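Local coordinates for carbohydrate-binding protein (Flavonifractor plautii, PDB 6N1B), which probably removes the acetyl group from N-acetylgalactosamine of the blood group A antigen, as part of a gut bacterial route that converts A to O type blood, at residues T53-N65 / D120-M132. Sequence-based numbering, arbitrary orientation.
With CA (calcium ion), chain D; CA (calcium ion), chain C.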
ATOM      1  N   THR A  53       2.811   2.391   8.652  1.00  7.76           N
ATOM      2  CA  THR A  53       1.549   2.058   7.981  1.00  8.50           C
ATOM      3  C   THR A  53       1.749   1.859   6.516  1.00  8.51           C
ATOM      4  O   THR A  53       2.805   2.165   5.951  1.00  9.01           O
ATOM      5  CB  THR A  53       0.503   3.209   8.322  1.00  8.32           C
ATOM      6  OG1 THR A  53      -0.793   2.728   8.033  1.00  9.06           O
ATOM      7  CG2 THR A  53       0.805   4.441   7.524  1.00  8.89           C
ATOM      8  N   HIS A  54       0.662   1.384   5.922  1.00  7.99           N
ATOM      9  CA  HIS A  54       0.579   1.338   4.466  1.00  8.55           C
ATOM     10  C   HIS A  54       1.765   0.642   3.769  1.00  7.68           C
ATOM     11  O   HIS A  54       2.502   1.222   2.966  1.00  8.84           O
ATOM     12  CB  HIS A  54       0.339   2.724   3.890  1.00  8.18           C
ATOM     13  CG  HIS A  54      -0.202   2.810   2.490  1.00  7.90           C
ATOM     14  ND1 HIS A  54       0.404   2.394   1.300  1.00 11.03           N
ATOM     15  CD2 HIS A  54      -1.400   3.434   2.212  1.00  6.35           C
ATOM     16  CE1 HIS A  54      -0.471   2.770   0.326  1.00  6.94           C
ATOM     17  NE2 HIS A  54      -1.533   3.351   0.865  1.00 11.81           N
ATOM     18  N   PRO A  55       1.953  -0.647   4.112  1.00  7.86           N
ATOM     19  CA  PRO A  55       2.955  -1.385   3.424  1.00  7.90           C
ATOM     20  C   PRO A  55       2.558  -1.605   1.963  1.00  8.12           C
ATOM     21  O   PRO A  55       1.376  -1.764   1.682  1.00  8.67           O
ATOM     22  CB  PRO A  55       3.039  -2.720   4.148  1.00  9.68           C
ATOM     23  CG  PRO A  55       1.599  -2.896   4.603  1.00  9.99           C
ATOM     24  CD  PRO A  55       1.140  -1.515   4.996  1.00  9.06           C
ATOM     25  N   ASP A  56       3.572  -1.867   1.128  1.00  8.10           N
ATOM     26  CA  ASP A  56       3.368  -2.475  -0.183  1.00  7.83           C
ATOM     27  C   ASP A  56       4.517  -3.468  -0.465  1.00  8.22           C
ATOM     28  O   ASP A  56       5.691  -3.001  -0.443  1.00  9.12           O
ATOM     29  CB  ASP A  56       3.202  -1.448  -1.292  1.00  8.03           C
ATOM     30  CG  ASP A  56       2.513  -2.108  -2.480  1.00  8.23           C
ATOM     31  OD1 ASP A  56       1.431  -2.708  -2.316  1.00  8.66           O
ATOM     32  OD2 ASP A  56       3.128  -2.119  -3.604  1.00  8.09           O
ATOM     33  N   VAL A  57       4.123  -4.733  -0.604  1.00  8.92           N
ATOM     34  CA  VAL A  57       5.136  -5.756  -0.684  1.00  8.59           C
ATOM     35  C   VAL A  57       5.213  -6.308  -2.102  1.00  9.12           C
ATOM     36  O   VAL A  57       4.176  -6.470  -2.760  1.00  9.35           O
ATOM     37  CB  VAL A  57       4.767  -6.887   0.301  1.00  8.26           C
ATOM     38  CG1 VAL A  57       5.755  -8.034   0.239  1.00 10.18           C
ATOM     39  CG2 VAL A  57       4.788  -6.354   1.730  1.00 10.72           C
ATOM     40  N   VAL A  58       6.437  -6.545  -2.580  1.00  8.82           N
ATOM     41  CA  VAL A  58       6.720  -7.208  -3.838  1.00  9.61           C
ATOM     42  C   VAL A  58       7.373  -8.566  -3.515  1.00  9.37           C
ATOM     43  O   VAL A  58       8.362  -8.584  -2.797  1.00  9.74           O
ATOM     44  CB  VAL A  58       7.649  -6.366  -4.725  1.00 10.29           C
ATOM     45  CG1 VAL A  58       8.012  -7.157  -5.981  1.00 12.61           C
ATOM     46  CG2 VAL A  58       7.052  -4.996  -5.099  1.00 10.84           C
ATOM     47  N   VAL A  59       6.724  -9.621  -3.994  1.00  9.62           N
ATOM     48  CA  VAL A  59       7.245 -10.985  -3.831  1.00  9.97           C
ATOM     49  C   VAL A  59       7.714 -11.513  -5.178  1.00  9.25           C
ATOM     50  O   VAL A  59       6.899 -11.624  -6.080  1.00 12.21           O
ATOM     51  CB  VAL A  59       6.192 -11.960  -3.205  1.00 10.98           C
ATOM     52  CG1 VAL A  59       6.846 -13.325  -2.916  1.00 13.48           C
ATOM     53  CG2 VAL A  59       5.622 -11.340  -1.951  1.00 11.79           C
ATOM     54  N   LEU A  60       8.959 -11.910  -5.305  1.00 10.63           N
ATOM     55  CA  LEU A  60       9.538 -12.384  -6.549  1.00 11.88           C
ATOM     56  C   LEU A  60       9.879 -13.872  -6.460  1.00 14.08           C
ATOM     57  O   LEU A  60      10.182 -14.357  -5.403  1.00 16.99           O
ATOM     58  CB  LEU A  60      10.830 -11.608  -6.753  1.00 11.30           C
ATOM     59  CG  LEU A  60      10.741 -10.144  -6.804  1.00 15.07           C
ATOM     60  CD1 LEU A  60      12.148  -9.510  -6.832  1.00 22.33           C
ATOM     61  CD2 LEU A  60       9.889  -9.589  -7.955  1.00 18.83           C
ATOM     62  N   GLU A  61       9.946 -14.462  -7.668  1.00 19.29           N
ATOM     63  CA  GLU A  61      10.281 -15.796  -7.884  1.00 24.27           C
ATOM     64  C   GLU A  61      11.764 -16.130  -7.610  1.00 18.92           C
ATOM     65  O   GLU A  61      12.184 -17.218  -7.120  1.00 20.65           O
ATOM     66  CB  GLU A  61       9.874 -16.123  -9.435  1.00 29.78           C
ATOM     67  CG  GLU A  61       8.947 -15.048 -10.087  1.00 57.24           C
ATOM     68  CD  GLU A  61       9.677 -13.701 -10.395  1.00 61.27           C
ATOM     69  OE1 GLU A  61      10.917 -13.783 -10.848  1.00 89.21           O
ATOM     70  OE2 GLU A  61       9.021 -12.620 -10.207  1.00 32.84           O
ATOM     71  N   GLU A  62      12.557 -15.149  -7.926  1.00 15.60           N
ATOM     72  CA  GLU A  62      14.018 -15.205  -7.820  1.00 14.32           C
ATOM     73  C   GLU A  62      14.486 -13.937  -7.183  1.00 13.07           C
ATOM     74  O   GLU A  62      13.870 -12.873  -7.300  1.00 14.70           O
ATOM     75  CB  GLU A  62      14.579 -15.319  -9.224  1.00 18.23           C
ATOM     76  CG  GLU A  62      14.247 -16.602  -9.983  1.00 24.33           C
ATOM     77  CD  GLU A  62      14.574 -16.494 -11.450  1.00 54.85           C
ATOM     78  OE1 GLU A  62      15.137 -15.544 -11.902  1.00104.43           O
ATOM     79  OE2 GLU A  62      14.194 -17.467 -12.092  1.00 68.51           O
ATOM     80  N   PRO A  63      15.564 -14.009  -6.403  1.00 13.52           N
ATOM     81  CA  PRO A  63      16.059 -12.800  -5.698  1.00 12.82           C
ATOM     82  C   PRO A  63      16.473 -11.654  -6.592  1.00 11.98           C
ATOM     83  O   PRO A  63      16.966 -11.880  -7.671  1.00 15.43           O
ATOM     84  CB  PRO A  63      17.186 -13.308  -4.823  1.00 15.25           C
ATOM     85  CG  PRO A  63      17.678 -14.557  -5.462  1.00 18.57           C
ATOM     86  CD  PRO A  63      16.482 -15.166  -6.202  1.00 15.86           C
ATOM     87  N   TRP A  64      16.174 -10.462  -6.102  1.00 11.50           N
ATOM     88  CA  TRP A  64      16.590  -9.217  -6.721  1.00 11.08           C
ATOM     89  C   TRP A  64      17.466  -8.487  -5.717  1.00 11.14           C
ATOM     90  O   TRP A  64      17.023  -8.256  -4.602  1.00 10.78           O
ATOM     91  CB  TRP A  64      15.380  -8.398  -7.072  1.00 13.07           C
ATOM     92  CG  TRP A  64      15.622  -7.100  -7.791  1.00 11.58           C
ATOM     93  CD1 TRP A  64      15.942  -6.932  -9.130  1.00 12.27           C
ATOM     94  CD2 TRP A  64      15.595  -5.802  -7.228  1.00 10.34           C
ATOM     95  NE1 TRP A  64      16.036  -5.569  -9.425  1.00 11.75           N
ATOM     96  CE2 TRP A  64      15.814  -4.853  -8.307  1.00 11.30           C
ATOM     97  CE3 TRP A  64      15.407  -5.314  -5.948  1.00 11.09           C
ATOM     98  CZ2 TRP A  64      15.934  -3.535  -8.079  1.00 11.27           C
ATOM     99  CZ3 TRP A  64      15.480  -3.962  -5.733  1.00 10.61           C
ATOM    100  CH2 TRP A  64      15.742  -3.050  -6.853  1.00 10.49           C
ATOM    101  N   ASN A  65      18.719  -8.244  -6.084  1.00 11.37           N
ATOM    102  CA  ASN A  65      19.724  -7.637  -5.163  1.00 12.10           C
ATOM    103  C   ASN A  65      19.691  -8.351  -3.800  1.00 11.39           C
ATOM    104  O   ASN A  65      19.770  -7.709  -2.730  1.00 13.49           O
ATOM    105  CB  ASN A  65      19.453  -6.132  -5.022  1.00 11.80           C
ATOM    106  CG  ASN A  65      19.669  -5.438  -6.357  1.00 11.85           C
ATOM    107  OD1 ASN A  65      18.672  -4.804  -6.957  1.00 15.15           O
ATOM    108  ND2 ASN A  65      20.837  -5.534  -6.855  1.00 10.79           N
ATOM    109  N   ASP A 120       1.177   6.868   1.324  1.00  8.13           N
ATOM    110  CA  ASP A 120       0.553   5.981   0.325  1.00  8.96           C
ATOM    111  C   ASP A 120       1.530   5.405  -0.676  1.00  8.68           C
ATOM    112  O   ASP A 120       1.308   5.529  -1.946  1.00  9.60           O
ATOM    113  CB  ASP A 120      -0.587   6.697  -0.420  1.00  9.64           C
ATOM    114  CG  ASP A 120      -1.780   7.062   0.449  1.00 10.31           C
ATOM    115  OD1 ASP A 120      -1.716   6.828   1.663  1.00 11.99           O
ATOM    116  OD2 ASP A 120      -2.661   7.767  -0.075  1.00 11.25           O
ATOM    117  N   ALA A 121       2.573   4.728  -0.261  1.00  8.41           N
ATOM    118  CA  ALA A 121       3.515   4.136  -1.184  1.00  8.60           C
ATOM    119  C   ALA A 121       2.974   2.828  -1.783  1.00  8.71           C
ATOM    120  O   ALA A 121       2.343   2.013  -1.145  1.00  9.72           O
ATOM    121  CB  ALA A 121       4.836   3.915  -0.552  1.00  9.82           C
ATOM    122  N   ASP A 122       3.397   2.560  -3.027  1.00  8.17           N
ATOM    123  CA  ASP A 122       3.121   1.292  -3.759  1.00  7.82           C
ATOM    124  C   ASP A 122       4.226   1.048  -4.745  1.00  8.54           C
ATOM    125  O   ASP A 122       4.686   2.024  -5.378  1.00  9.84           O
ATOM    126  CB  ASP A 122       1.746   1.415  -4.466  1.00  9.15           C
ATOM    127  CG  ASP A 122       1.277   0.157  -5.186  1.00  8.22           C
ATOM    128  OD1 ASP A 122       0.586  -0.781  -4.575  1.00  8.87           O
ATOM    129  OD2 ASP A 122       1.641   0.050  -6.399  1.00  9.91           O
ATOM    130  N   MET A 123       4.730  -0.189  -4.820  1.00  8.13           N
ATOM    131  CA  MET A 123       5.943  -0.492  -5.601  1.00  7.77           C
ATOM    132  C   MET A 123       5.668  -1.689  -6.501  1.00  7.24           C
ATOM    133  O   MET A 123       5.034  -2.682  -6.130  1.00  8.42           O
ATOM    134  CB  MET A 123       7.068  -0.774  -4.621  1.00  8.55           C
ATOM    135  CG  MET A 123       8.432  -1.113  -5.216  1.00  8.41           C
ATOM    136  SD  MET A 123       9.771  -1.004  -4.057  1.00 10.62           S
ATOM    137  CE  MET A 123       9.403  -2.394  -3.018  1.00 13.23           C
ATOM    138  N   VAL A 124       6.240  -1.554  -7.707  1.00  8.55           N
ATOM    139  CA  VAL A 124       6.164  -2.570  -8.761  0.50 10.02           C
ATOM    140  C   VAL A 124       7.551  -3.016  -9.205  1.00 10.55           C
ATOM    141  O   VAL A 124       8.416  -2.176  -9.359  1.00 11.67           O
ATOM    142  CB  VAL A 124       5.413  -1.966  -9.959  0.50 15.31           C
ATOM    143  CG1 VAL A 124       5.107  -3.009 -11.049  0.50 17.65           C
ATOM    144  CG2 VAL A 124       4.138  -1.422  -9.541  0.50 18.44           C
ATOM    145  N   TYR A 125       7.699  -4.311  -9.443  1.00  9.34           N
ATOM    146  CA  TYR A 125       8.867  -4.820 -10.162  1.00  9.68           C
ATOM    147  C   TYR A 125       8.654  -4.736 -11.656  1.00  9.66           C
ATOM    148  O   TYR A 125       7.637  -5.205 -12.173  1.00 12.14           O
ATOM    149  CB  TYR A 125       9.129  -6.269  -9.777  1.00 10.86           C
ATOM    150  CG  TYR A 125      10.294  -6.875 -10.520  1.00 10.87           C
ATOM    151  CD1 TYR A 125      11.558  -6.378 -10.340  1.00  9.97           C
ATOM    152  CD2 TYR A 125      10.102  -7.873 -11.423  1.00 12.02           C
ATOM    153  CE1 TYR A 125      12.647  -6.872 -10.985  1.00 11.89           C
ATOM    154  CE2 TYR A 125      11.195  -8.449 -12.113  1.00 12.49           C
ATOM    155  CZ  TYR A 125      12.460  -7.937 -11.932  1.00 11.73           C
ATOM    156  OH  TYR A 125      13.518  -8.461 -12.671  1.00 14.27           O
ATOM    157  N   ASN A 126       9.566  -4.058 -12.327  1.00  9.19           N
ATOM    158  CA  ASN A 126       9.558  -3.897 -13.782  1.00 10.37           C
ATOM    159  C   ASN A 126      10.581  -4.946 -14.351  1.00 10.50           C
ATOM    160  O   ASN A 126      11.765  -4.772 -14.222  1.00 11.45           O
ATOM    161  CB  ASN A 126       9.980  -2.477 -14.155  1.00  9.78           C
ATOM    162  CG  ASN A 126       9.845  -2.222 -15.630  1.00  9.73           C
ATOM    163  OD1 ASN A 126      10.274  -3.037 -16.427  1.00 11.61           O
ATOM    164  ND2 ASN A 126       9.371  -1.006 -16.002  1.00 11.34           N
ATOM    165  N   ALA A 127      10.022  -6.005 -14.884  1.00 11.19           N
ATOM    166  CA  ALA A 127      10.893  -7.107 -15.398  1.00 13.04           C
ATOM    167  C   ALA A 127      11.733  -6.670 -16.556  1.00 11.66           C
ATOM    168  O   ALA A 127      12.880  -7.092 -16.686  1.00 15.18           O
ATOM    169  CB  ALA A 127      10.008  -8.316 -15.752  1.00 15.50           C
ATOM    170  N   GLU A 128      11.178  -5.875 -17.462  1.00 13.13           N
ATOM    171  CA  GLU A 128      11.946  -5.480 -18.624  1.00 14.82           C
ATOM    172  C   GLU A 128      13.208  -4.695 -18.289  1.00 12.44           C
ATOM    173  O   GLU A 128      14.179  -4.789 -18.988  1.00 16.19           O
ATOM    174  CB  GLU A 128      10.980  -4.636 -19.544  1.00 17.52           C
ATOM    175  CG  GLU A 128      11.562  -4.182 -20.844  1.00 26.53           C
ATOM    176  CD  GLU A 128      11.389  -5.272 -21.869  1.00 40.75           C
ATOM    177  OE1 GLU A 128      10.595  -6.239 -21.572  1.00 56.60           O
ATOM    178  OE2 GLU A 128      11.975  -5.106 -22.943  1.00 90.78           O
ATOM    179  N   TYR A 129      13.151  -3.886 -17.229  1.00 11.46           N
ATOM    180  CA  TYR A 129      14.251  -3.079 -16.835  1.00 11.45           C
ATOM    181  C   TYR A 129      15.006  -3.704 -15.639  1.00 10.18           C
ATOM    182  O   TYR A 129      16.031  -3.100 -15.175  1.00 12.59           O
ATOM    183  CB  TYR A 129      13.777  -1.647 -16.461  1.00 12.21           C
ATOM    184  CG  TYR A 129      13.408  -0.849 -17.669  1.00 11.77           C
ATOM    185  CD1 TYR A 129      12.179  -1.097 -18.393  1.00 12.56           C
ATOM    186  CD2 TYR A 129      14.185   0.180 -18.099  1.00 12.04           C
ATOM    187  CE1 TYR A 129      11.805  -0.309 -19.461  1.00 11.61           C
ATOM    188  CE2 TYR A 129      13.832   0.975 -19.243  1.00 11.88           C
ATOM    189  CZ  TYR A 129      12.640   0.738 -19.882  1.00 10.68           C
ATOM    190  OH  TYR A 129      12.267   1.504 -20.977  1.00 12.46           O
ATOM    191  N   ASP A 130      14.510  -4.811 -15.074  1.00 10.53           N
ATOM    192  CA  ASP A 130      14.974  -5.460 -13.876  1.00 10.72           C
ATOM    193  C   ASP A 130      15.169  -4.401 -12.734  1.00 11.70           C
ATOM    194  O   ASP A 130      16.259  -4.259 -12.155  1.00 10.95           O
ATOM    195  CB  ASP A 130      16.248  -6.207 -14.165  1.00 11.80           C
ATOM    196  CG  ASP A 130      16.702  -7.071 -13.009  1.00 14.18           C
ATOM    197  OD1 ASP A 130      15.896  -7.600 -12.233  1.00 13.50           O
ATOM    198  OD2 ASP A 130      17.975  -7.358 -12.994  1.00 16.39           O
ATOM    199  N   ALA A 131      14.121  -3.659 -12.491  1.00 10.78           N
ATOM    200  CA  ALA A 131      14.173  -2.458 -11.618  1.00 11.34           C
ATOM    201  C   ALA A 131      12.877  -2.366 -10.829  1.00  9.83           C
ATOM    202  O   ALA A 131      11.831  -2.813 -11.334  1.00 11.09           O
ATOM    203  CB  ALA A 131      14.350  -1.178 -12.418  1.00 10.27           C
ATOM    204  N   MET A 132      12.932  -1.844  -9.624  1.00  9.00           N
ATOM    205  CA  MET A 132      11.749  -1.479  -8.849  1.00  9.26           C
ATOM    206  C   MET A 132      11.359  -0.040  -9.107  1.00  8.29           C
ATOM    207  O   MET A 132      12.171   0.864  -9.235  1.00  9.09           O
ATOM    208  CB  MET A 132      12.035  -1.649  -7.325  1.00  9.17           C
ATOM    209  CG  MET A 132      12.288  -3.121  -6.881  1.00 10.15           C
ATOM    210  SD  MET A 132      10.834  -4.131  -6.981  1.00 10.68           S
ATOM    211  CE  MET A 132      11.602  -5.669  -6.450  1.00 11.97           C
TER
HETATM  212 CA    CA D 502       1.051  -3.175  -4.678  1.00  8.79          CA
HETATM  213 CA    CA C 501      -2.906   7.196   3.181  1.00  7.11          CA
HETATM  214  O   HOH W   1       3.225   3.802   2.477  1.00 10.23           O
HETATM  215  O   HOH W   2       3.355  -4.710  -4.848  1.00 10.05           O
HETATM  216  O   HOH W   3      -3.718   7.757   4.921  1.00 14.91           O
HETATM  217  O   HOH W   4      -1.824   5.559   4.067  1.00 11.44           O
HETATM  218  O   HOH W   5      -1.644   8.550   4.265  1.00 32.40           O
HETATM  219  O   HOH W   6      -3.816   8.832   2.139  1.00 10.71           O
HETATM  220  O   HOH W   7       0.713  -5.418  -4.087  1.00 12.48           O
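Asp56 and Asp122 meet on one calcium ion. Asp56 grips it with both carboxylate oxygens, OD1 at 2.4 Å and OD2 at 2.6 Å, whereas Asp122 uses OD1 alone; the two carboxylate planes stand 31° apart. Asp56 OD2 also accepts a nearly straight bond from the backbone N of Met123 (2.8 Å), on its anti side and 24° out of the carboxylate plane, which ties metal binding directly to the neighbouring strand. A water on the calcium donates to both Val57 O and Met123 O, and Asp274 completes the protein ligands. Arg336 hydrogen-bonds Asp56 OD1 and Asp122 OD1, and probably offsets some of the negative charge.

Toward the strand starts, Asp120 CA lies over a face of the His54 ring, 3.4 Å from its centroid. The Asp120 carboxylate turns to a second calcium, which OD1 shares with His272, while OD2 is held by Ser206 N; bound galactose is close by.

Strands 53-60 and 120-126 run parallel, yet each opens its own antiparallel sheet, as the inner strands of adjacent blades in what looks like a five-bladed beta-propeller, with the calcium sites near its middle.

Farther out, the join becomes apolar. Val58 sends CG2 toward Met123 and CG1 to Tyr125 CB and the Met132 methyl; Leu60 CD2 packs on Tyr125. Beyond the corner at Glu61 and Glu62, Trp64 swings its indole back, CG anti to the backbone N (chi1 -177°), and NE1 donates to Asp130 O at 3.0 Å. Met132 CG covers one indole face, its sulfur farther above in a Met-aromatic contact, and Tyr125 points its edge at the five-membered ring. Tyr125 OH is fixed by Asp130 OD1 (2.6 Å), within a hairpin whose G1 beta bulge sets Asp130 and Ala131 opposite Asn126; Arg183 also holds Asp130 O.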